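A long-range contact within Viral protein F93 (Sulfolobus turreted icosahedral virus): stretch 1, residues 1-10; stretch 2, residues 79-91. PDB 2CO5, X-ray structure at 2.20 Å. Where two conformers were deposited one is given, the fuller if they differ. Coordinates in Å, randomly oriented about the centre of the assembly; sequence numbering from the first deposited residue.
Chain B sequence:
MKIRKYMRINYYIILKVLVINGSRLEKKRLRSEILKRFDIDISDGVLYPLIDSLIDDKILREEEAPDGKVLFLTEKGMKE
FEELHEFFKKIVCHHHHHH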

ATOM      1  N   MET B   1      -5.043  12.513  -7.484  1.00 49.92           N
ATOM      2  CA  MET B   1      -5.502  11.118  -7.286  1.00 52.78           C
ATOM      3  C   MET B   1      -5.820  10.901  -5.804  1.00 50.20           C
ATOM      4  O   MET B   1      -5.098  11.381  -4.938  1.00 47.86           O
ATOM      5  N   LYS B   2      -6.913  10.202  -5.525  1.00 50.23           N
ATOM      6  CA  LYS B   2      -7.261   9.818  -4.160  1.00 51.27           C
ATOM      7  C   LYS B   2      -6.878   8.366  -3.933  1.00 49.88           C
ATOM      8  O   LYS B   2      -6.768   7.588  -4.877  1.00 48.97           O
ATOM      9  N   ILE B   3      -6.669   8.014  -2.670  1.00 49.10           N
ATOM     10  CA  ILE B   3      -6.374   6.641  -2.292  1.00 49.88           C
ATOM     11  C   ILE B   3      -7.630   5.819  -2.514  1.00 48.69           C
ATOM     12  O   ILE B   3      -8.710   6.214  -2.079  1.00 50.20           O
ATOM     13  N   ARG B   4      -7.485   4.685  -3.194  1.00 49.93           N
ATOM     14  CA  ARG B   4      -8.626   3.830  -3.516  0.50 51.24           C
ATOM     15  C   ARG B   4      -8.472   2.466  -2.854  1.00 50.67           C
ATOM     16  O   ARG B   4      -7.374   2.097  -2.430  1.00 48.11           O
ATOM     17  N   LYS B   5      -9.579   1.729  -2.768  1.00 50.01           N
ATOM     18  CA  LYS B   5      -9.662   0.509  -1.940  1.00 50.29           C
ATOM     19  C   LYS B   5      -8.621  -0.571  -2.215  1.00 48.25           C
ATOM     20  O   LYS B   5      -8.208  -1.276  -1.295  1.00 51.23           O
ATOM     21  N   TYR B   6      -8.192  -0.711  -3.461  1.00 48.38           N
ATOM     22  CA  TYR B   6      -7.214  -1.753  -3.780  1.00 49.43           C
ATOM     23  C   TYR B   6      -5.755  -1.322  -3.565  1.00 51.83           C
ATOM     24  O   TYR B   6      -4.831  -2.105  -3.820  1.00 49.04           O
ATOM     25  N   MET B   7      -5.546  -0.106  -3.048  1.00 49.38           N
ATOM     26  CA  MET B   7      -4.199   0.392  -2.770  1.00 49.61           C
ATOM     27  C   MET B   7      -3.716  -0.160  -1.438  1.00 48.69           C
ATOM     28  O   MET B   7      -3.501   0.562  -0.470  1.00 51.84           O
ATOM     29  N   ARG B   8      -3.576  -1.477  -1.425  1.00 50.17           N
ATOM     30  CA  ARG B   8      -3.063  -2.242  -0.304  1.00 51.29           C
ATOM     31  C   ARG B   8      -2.100  -3.255  -0.906  1.00 50.80           C
ATOM     32  O   ARG B   8      -2.358  -3.792  -1.987  1.00 48.95           O
ATOM     33  N   ILE B   9      -0.998  -3.510  -0.213  1.00 50.05           N
ATOM     34  CA  ILE B   9       0.079  -4.322  -0.746  1.00 50.61           C
ATOM     35  C   ILE B   9      -0.393  -5.749  -1.079  1.00 49.62           C
ATOM     36  O   ILE B   9       0.046  -6.330  -2.060  1.00 48.58           O
ATOM     37  N   ASN B  10      -1.315  -6.286  -0.283  1.00 50.19           N
ATOM     38  CA  ASN B  10      -1.772  -7.655  -0.486  1.00 51.11           C
ATOM     39  C   ASN B  10      -2.604  -7.809  -1.757  1.00 52.84           C
ATOM     40  O   ASN B  10      -2.536  -8.847  -2.418  1.00 51.53           O
ATOM     41  N   LYS B  79      -6.279  -3.815 -16.032  1.00 47.28           N
ATOM     42  CA  LYS B  79      -6.300  -2.354 -15.947  1.00 47.91           C
ATOM     43  C   LYS B  79      -6.089  -1.878 -14.506  1.00 47.68           C
ATOM     44  O   LYS B  79      -5.404  -0.884 -14.284  1.00 48.03           O
ATOM     45  N   GLU B  80      -6.674  -2.582 -13.539  1.00 47.33           N
ATOM     46  CA  GLU B  80      -6.477  -2.255 -12.121  1.00 47.98           C
ATOM     47  C   GLU B  80      -5.046  -2.517 -11.674  1.00 47.85           C
ATOM     48  O   GLU B  80      -4.479  -1.734 -10.908  1.00 49.87           O
ATOM     49  N   PHE B  81      -4.468  -3.617 -12.149  1.00 49.43           N
ATOM     50  CA  PHE B  81      -3.076  -3.944 -11.841  1.00 48.80           C
ATOM     51  C   PHE B  81      -2.137  -2.852 -12.343  1.00 49.86           C
ATOM     52  O   PHE B  81      -1.225  -2.427 -11.631  1.00 49.54           O
ATOM     53  N   GLU B  82      -2.364  -2.411 -13.574  1.00 46.20           N
ATOM     54  CA  GLU B  82      -1.545  -1.369 -14.166  1.00 47.89           C
ATOM     55  C   GLU B  82      -1.657  -0.083 -13.360  1.00 48.95           C
ATOM     56  O   GLU B  82      -0.650   0.572 -13.081  1.00 49.97           O
ATOM     57  N   GLU B  83      -2.880   0.266 -12.968  1.00 48.68           N
ATOM     58  CA  GLU B  83      -3.098   1.415 -12.093  1.00 51.37           C
ATOM     59  C   GLU B  83      -2.371   1.269 -10.753  1.00 50.51           C
ATOM     60  O   GLU B  83      -1.702   2.198 -10.303  1.00 50.62           O
ATOM     61  N   LEU B  84      -2.502   0.105 -10.122  1.00 50.85           N
ATOM     62  CA  LEU B  84      -1.858  -0.139  -8.830  1.00 49.87           C
ATOM     63  C   LEU B  84      -0.340  -0.134  -8.934  1.00 51.05           C
ATOM     64  O   LEU B  84       0.345   0.401  -8.066  1.00 48.89           O
ATOM     65  N   HIS B  85       0.171  -0.755  -9.991  1.00 49.99           N
ATOM     66  CA  HIS B  85       1.601  -0.822 -10.226  1.00 48.45           C
ATOM     67  C   HIS B  85       2.195   0.570 -10.378  1.00 48.94           C
ATOM     68  O   HIS B  85       3.263   0.862  -9.828  1.00 49.73           O
ATOM     69  N   GLU B  86       1.518   1.423 -11.134  1.00 47.98           N
ATOM     70  CA  GLU B  86       1.995   2.791 -11.320  1.00 48.26           C
ATOM     71  C   GLU B  86       1.920   3.563 -10.011  1.00 47.66           C
ATOM     72  O   GLU B  86       2.833   4.311  -9.680  1.00 48.83           O
ATOM     73  N   PHE B  87       0.840   3.366  -9.257  1.00 50.59           N
ATOM     74  CA  PHE B  87       0.684   4.031  -7.965  1.00 48.51           C
ATOM     75  C   PHE B  87       1.838   3.676  -7.007  1.00 49.72           C
ATOM     76  O   PHE B  87       2.516   4.567  -6.483  1.00 51.48           O
ATOM     77  N   PHE B  88       2.057   2.381  -6.791  1.00 48.20           N
ATOM     78  CA  PHE B  88       3.092   1.922  -5.850  1.00 48.47           C
ATOM     79  C   PHE B  88       4.503   2.279  -6.308  1.00 48.08           C
ATOM     80  O   PHE B  88       5.355   2.620  -5.495  1.00 50.09           O
ATOM     81  N   LYS B  89       4.744   2.227  -7.610  1.00 51.98           N
ATOM     82  CA  LYS B  89       6.027   2.634  -8.158  1.00 51.41           C
ATOM     83  C   LYS B  89       6.280   4.109  -7.837  1.00 51.83           C
ATOM     84  O   LYS B  89       7.364   4.471  -7.392  1.00 51.58           O
ATOM     85  N   LYS B  90       5.257   4.943  -8.035  1.00 51.38           N
ATOM     86  CA  LYS B  90       5.348   6.378  -7.767  1.00 49.58           C
ATOM     87  C   LYS B  90       5.643   6.701  -6.301  1.00 46.86           C
ATOM     88  O   LYS B  90       6.436   7.594  -6.020  1.00 45.78           O
ATOM     89  N   ILE B  91       5.008   5.999  -5.367  1.00 49.59           N
ATOM     90  CA  ILE B  91       5.182   6.333  -3.947  1.00 50.84           C
ATOM     91  C   ILE B  91       6.301   5.562  -3.241  1.00 49.04           C
ATOM     92  O   ILE B  91       6.778   5.998  -2.199  1.00 49.00           O
TER

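What holds the N-terminal segment against the helix of residues 79-91? Shape and apolar contact do most of the work, since no direct hydrogen bond crosses between the stretches. The chain comes nearest at Met7 and Leu84, whose CA atoms lie 6.5 Å apart, and the two stretches together bury 504 Å². From the helix, Glu80, Leu84, Phe87, Phe88 and Lys90 all reach the segment, as their recurrence on one side of the helix allows.

Which bump fills the central hollow? It is Met7, whose side chain runs out in an extended form (chi1 m, chi2 t, chi3 t) between Leu84 and Phe87. Its CG lies 3.7 Å from CD2 of Leu84, while its SD sits over one face of the Phe87 ring, 3.6 Å from the ring centroid and almost on the ring normal. CG of Met7 lies over the ring as well, 4.2 Å from the centroid of Phe87, so the thioether lies flat on the aromatic surface. The type I turn from Arg4 to Met7 helps to place this side chain: Met7 N donates to Arg4 O at 2.9 Å, and Arg4 N makes a weak hydrogen bond to Met7 SD at 3.3 Å.

How is the rest of Phe87 enclosed? The ring, in a t rotamer with its CA-to-CB bond toward the segment, meets Ile3 and Met1 as well. Ile3 (m, m) starts sideways but brings its CD1 to 3.8 Å from CZ of Phe87. Met1, t at both chi1 and chi2, turns its methyl inward at an off-well chi3 of 30°, so that CE reaches the ring edge 3.6 Å from CD1 of Phe87. The same CE lies 3.1 Å from NZ of Lys90, a close approach at the exposed margin.

What fits beside Leu84 and Phe88? Leu84 (m, t) pushes its CD2 to 3.2 Å from the backbone O of Tyr6, a tight fit, and its CD1 lies 4.1 Å from CB of Tyr6. Phe88, with chi1 m, extends its ring tip under the backbone where the loop enters the next helix: its CZ is 3.8 Å from C of Arg8. Ile9 points away at CB, yet its CD1 comes back over one face of the Phe88 ring, 4.0 Å from CE2 of Phe88.

Where do polar groups enter? Glu80 (t, p) brings its CD to 3.7 Å from CD1 of Tyr6, at the ring edge. Water 1 bridges the stretches, accepting from Tyr6 N at 3.1 Å and donating to Glu80 OE2 at 3.2 Å.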

ATOM      1  CB  MET B   1      -4.416  10.141  -7.742  1.00 51.18           C
ATOM      2  CG  MET B   1      -4.924   8.733  -7.995  1.00 52.93           C
ATOM      3  SD  MET B   1      -3.635   7.513  -8.335  1.00 67.33           S
ATOM      4  CE  MET B   1      -2.238   8.133  -7.409  1.00 49.34           C
ATOM      5  CB  LYS B   2      -8.761   9.998  -3.901  1.00 52.34           C
ATOM      6  CG  LYS B   2      -9.217  11.447  -3.871  1.00 48.99           C
ATOM      7  CD  LYS B   2     -10.699  11.547  -3.585  1.00 50.16           C
ATOM      8  CE  LYS B   2     -11.206  12.965  -3.803  1.00 59.78           C
ATOM      9  NZ  LYS B   2     -10.550  13.940  -2.881  1.00 54.00           N
ATOM     10  CB  ILE B   3      -5.949   6.537  -0.816  1.00 49.87           C
ATOM     11  CG1 ILE B   3      -4.645   7.313  -0.577  1.00 50.57           C
ATOM     12  CG2 ILE B   3      -5.805   5.067  -0.396  1.00 48.45           C
ATOM     13  CD1 ILE B   3      -3.466   6.783  -1.334  1.00 42.93           C
ATOM     14  CB  ARG B   4      -8.780   3.714  -5.035  0.50 51.08           C
ATOM     15  CG  ARG B   4      -9.104   5.059  -5.694  0.50 53.58           C
ATOM     16  CD  ARG B   4      -9.275   4.953  -7.205  0.50 57.02           C
ATOM     17  NE  ARG B   4     -10.526   4.294  -7.581  0.50 70.52           N
ATOM     18  CZ  ARG B   4     -11.733   4.860  -7.546  0.50 61.34           C
ATOM     19  NH1 ARG B   4     -11.892   6.118  -7.143  0.50 61.82           N
ATOM     20  NH2 ARG B   4     -12.795   4.155  -7.917  0.50 61.45           N
ATOM     21  CB  LYS B   5     -11.071  -0.106  -2.006  1.00 51.67           C
ATOM     22  CG  LYS B   5     -11.469  -0.711  -3.349  1.00 47.64           C
ATOM     23  CD  LYS B   5     -12.912  -1.213  -3.330  1.00 50.83           C
ATOM     24  CE  LYS B   5     -13.451  -1.411  -4.743  1.00 50.60           C
ATOM     25  NZ  LYS B   5     -14.834  -1.964  -4.770  1.00 55.89           N
ATOM     26  CB  TYR B   6      -7.445  -2.296  -5.188  1.00 51.33           C
ATOM     27  CG  TYR B   6      -8.771  -3.032  -5.354  1.00 51.39           C
ATOM     28  CD1 TYR B   6      -9.578  -2.806  -6.464  1.00 50.90           C
ATOM     29  CD2 TYR B   6      -9.214  -3.957  -4.399  1.00 54.46           C
ATOM     30  CE1 TYR B   6     -10.795  -3.483  -6.629  1.00 51.95           C
ATOM     31  CE2 TYR B   6     -10.430  -4.640  -4.550  1.00 50.81           C
ATOM     32  CZ  TYR B   6     -11.215  -4.398  -5.669  1.00 55.45           C
ATOM     33  OH  TYR B   6     -12.421  -5.056  -5.823  1.00 46.56           O
ATOM     34  CB  MET B   7      -4.150   1.921  -2.831  1.00 44.87           C
ATOM     35  CG  MET B   7      -4.496   2.426  -4.226  1.00 47.88           C
ATOM     36  SD  MET B   7      -4.455   4.202  -4.457  1.00 52.67           S
ATOM     37  CE  MET B   7      -4.808   4.308  -6.213  1.00 49.83           C
ATOM     38  CB  ARG B   8      -4.204  -2.958   0.418  1.00 51.12           C
ATOM     39  CG  ARG B   8      -5.239  -2.009   1.002  1.00 47.53           C
ATOM     40  CD  ARG B   8      -6.478  -2.757   1.460  1.00 58.98           C
ATOM     41  NE  ARG B   8      -6.218  -3.659   2.582  1.00 57.46           N
ATOM     42  CZ  ARG B   8      -7.097  -4.533   3.073  1.00 66.72           C
ATOM     43  NH1 ARG B   8      -8.315  -4.637   2.555  1.00 60.50           N
ATOM     44  NH2 ARG B   8      -6.759  -5.311   4.093  1.00 66.08           N
ATOM     45  CB  ILE B   9       1.306  -4.318   0.209  1.00 51.94           C
ATOM     46  CG1 ILE B   9       2.597  -4.549  -0.583  1.00 60.50           C
ATOM     47  CG2 ILE B   9       1.140  -5.328   1.350  1.00 48.21           C
ATOM     48  CD1 ILE B   9       2.918  -3.420  -1.544  1.00 50.27           C
ATOM     49  CB  ASN B  10      -2.532  -8.157   0.742  1.00 50.12           C
ATOM     50  CG  ASN B  10      -1.606  -8.592   1.868  1.00 51.49           C
ATOM     51  OD1 ASN B  10      -2.051  -8.884   2.982  1.00 55.11           O
ATOM     52  ND2 ASN B  10      -0.318  -8.662   1.578  1.00 42.88           N
ATOM     53  CB  LYS B  79      -7.614  -1.790 -16.504  1.00 46.65           C
ATOM     54  CG  LYS B  79      -7.638  -0.267 -16.632  1.00 44.04           C
ATOM     55  CD  LYS B  79      -8.869   0.218 -17.387  1.00 51.77           C
ATOM     56  CE  LYS B  79      -8.883   1.737 -17.512  1.00 56.44           C
ATOM     57  NZ  LYS B  79     -10.031   2.230 -18.319  1.00 50.60           N
ATOM     58  CB  GLU B  80      -7.441  -3.054 -11.234  1.00 48.27           C
ATOM     59  CG  GLU B  80      -7.334  -2.747  -9.727  1.00 49.91           C
ATOM     60  CD  GLU B  80      -7.748  -1.326  -9.375  1.00 51.35           C
ATOM     61  OE1 GLU B  80      -8.783  -0.856  -9.897  1.00 56.22           O
ATOM     62  OE2 GLU B  80      -7.049  -0.684  -8.564  1.00 50.01           O
ATOM     63  CB  PHE B  81      -2.676  -5.290 -12.460  1.00 46.77           C
ATOM     64  CG  PHE B  81      -1.190  -5.541 -12.445  1.00 53.05           C
ATOM     65  CD1 PHE B  81      -0.539  -5.856 -11.263  1.00 46.84           C
ATOM     66  CD2 PHE B  81      -0.439  -5.435 -13.614  1.00 61.46           C
ATOM     67  CE1 PHE B  81       0.837  -6.076 -11.242  1.00 45.72           C
ATOM     68  CE2 PHE B  81       0.934  -5.656 -13.601  1.00 60.18           C
ATOM     69  CZ  PHE B  81       1.572  -5.975 -12.414  1.00 51.14           C
ATOM     70  CB  GLU B  82      -1.937  -1.149 -15.627  1.00 49.10           C
ATOM     71  CG  GLU B  82      -1.528  -2.303 -16.537  1.00 52.21           C
ATOM     72  CD  GLU B  82      -2.066  -2.180 -17.962  1.00 49.69           C
ATOM     73  OE1 GLU B  82      -2.609  -1.109 -18.316  1.00 50.60           O
ATOM     74  OE2 GLU B  82      -1.948  -3.165 -18.723  1.00 50.60           O
ATOM     75  CB  GLU B  83      -4.589   1.638 -11.845  1.00 51.28           C
ATOM     76  CG  GLU B  83      -5.357   2.094 -13.073  1.00 56.58           C
ATOM     77  CD  GLU B  83      -6.782   2.500 -12.748  1.00 56.90           C
ATOM     78  OE1 GLU B  83      -6.965   3.359 -11.854  1.00 92.47           O
ATOM     79  OE2 GLU B  83      -7.715   1.963 -13.391  1.00 85.96           O
ATOM     80  CB  LEU B  84      -2.301  -1.473  -8.238  1.00 50.60           C
ATOM     81  CG  LEU B  84      -3.651  -1.530  -7.533  1.00 53.13           C
ATOM     82  CD1 LEU B  84      -3.875  -2.944  -7.010  1.00 54.08           C
ATOM     83  CD2 LEU B  84      -3.710  -0.520  -6.397  1.00 55.71           C
ATOM     84  CB  HIS B  85       1.907  -1.649 -11.477  1.00 47.48           C
ATOM     85  CG  HIS B  85       3.361  -1.693 -11.817  1.00 46.26           C
ATOM     86  ND1 HIS B  85       4.320  -2.097 -10.913  1.00 60.92           N
ATOM     87  CD2 HIS B  85       4.026  -1.359 -12.948  1.00 51.53           C
ATOM     88  CE1 HIS B  85       5.513  -2.018 -11.474  1.00 53.06           C
ATOM     89  NE2 HIS B  85       5.362  -1.573 -12.709  1.00 56.54           N
ATOM     90  CB  GLU B  86       1.207   3.512 -12.415  1.00 47.57           C
ATOM     91  CG  GLU B  86       1.451   2.974 -13.829  1.00 58.12           C
ATOM     92  CD  GLU B  86       2.916   2.991 -14.236  1.00 74.54           C
ATOM     93  OE1 GLU B  86       3.556   4.059 -14.134  1.00 53.54           O
ATOM     94  OE2 GLU B  86       3.423   1.930 -14.662  1.00 78.05           O
ATOM     95  CB  PHE B  87      -0.663   3.676  -7.330  1.00 45.99           C
ATOM     96  CG  PHE B  87      -0.756   4.062  -5.882  1.00 51.28           C
ATOM     97  CD1 PHE B  87      -1.013   5.377  -5.517  1.00 56.87           C
ATOM     98  CD2 PHE B  87      -0.551   3.117  -4.884  1.00 48.76           C
ATOM     99  CE1 PHE B  87      -1.084   5.743  -4.182  1.00 49.37           C
ATOM    100  CE2 PHE B  87      -0.622   3.470  -3.551  1.00 50.33           C
ATOM    101  CZ  PHE B  87      -0.888   4.788  -3.198  1.00 51.88           C
ATOM    102  CB  PHE B  88       2.977   0.413  -5.590  1.00 46.78           C
ATOM    103  CG  PHE B  88       1.940   0.055  -4.550  1.00 49.82           C
ATOM    104  CD1 PHE B  88       0.775  -0.606  -4.902  1.00 47.17           C
ATOM    105  CD2 PHE B  88       2.137   0.387  -3.220  1.00 56.80           C
ATOM    106  CE1 PHE B  88      -0.174  -0.924  -3.955  1.00 48.00           C
ATOM    107  CE2 PHE B  88       1.188   0.071  -2.263  1.00 49.79           C
ATOM    108  CZ  PHE B  88       0.023  -0.586  -2.637  1.00 45.62           C
ATOM    109  CB  LYS B  89       6.058   2.385  -9.667  1.00 52.84           C
ATOM    110  CG  LYS B  89       7.398   2.629 -10.326  1.00 54.63           C
ATOM    111  CD  LYS B  89       7.351   2.267 -11.803  1.00 54.28           C
ATOM    112  CE  LYS B  89       8.619   2.706 -12.519  1.00 65.09           C
ATOM    113  NZ  LYS B  89       8.645   2.254 -13.938  1.00 68.52           N
ATOM    114  CB  LYS B  90       4.061   7.094  -8.214  1.00 48.30           C
ATOM    115  CG  LYS B  90       3.996   8.580  -7.868  1.00 48.76           C
ATOM    116  CD  LYS B  90       2.785   9.270  -8.509  1.00 50.15           C
ATOM    117  CE  LYS B  90       1.464   8.756  -7.932  1.00 49.59           C
ATOM    118  NZ  LYS B  90       0.306   9.627  -8.284  1.00 56.06           N
ATOM    119  CB  ILE B  91       3.856   6.224  -3.134  1.00 51.77           C
ATOM    120  CG1 ILE B  91       3.359   4.783  -3.047  1.00 57.78           C
ATOM    121  CG2 ILE B  91       2.789   7.137  -3.735  1.00 45.51           C
ATOM    122  CD1 ILE B  91       2.452   4.549  -1.853  1.00 59.83           C
TER
HETATM  123  O   HOH W   1      -8.673   0.672  -6.213  1.00 48.62           O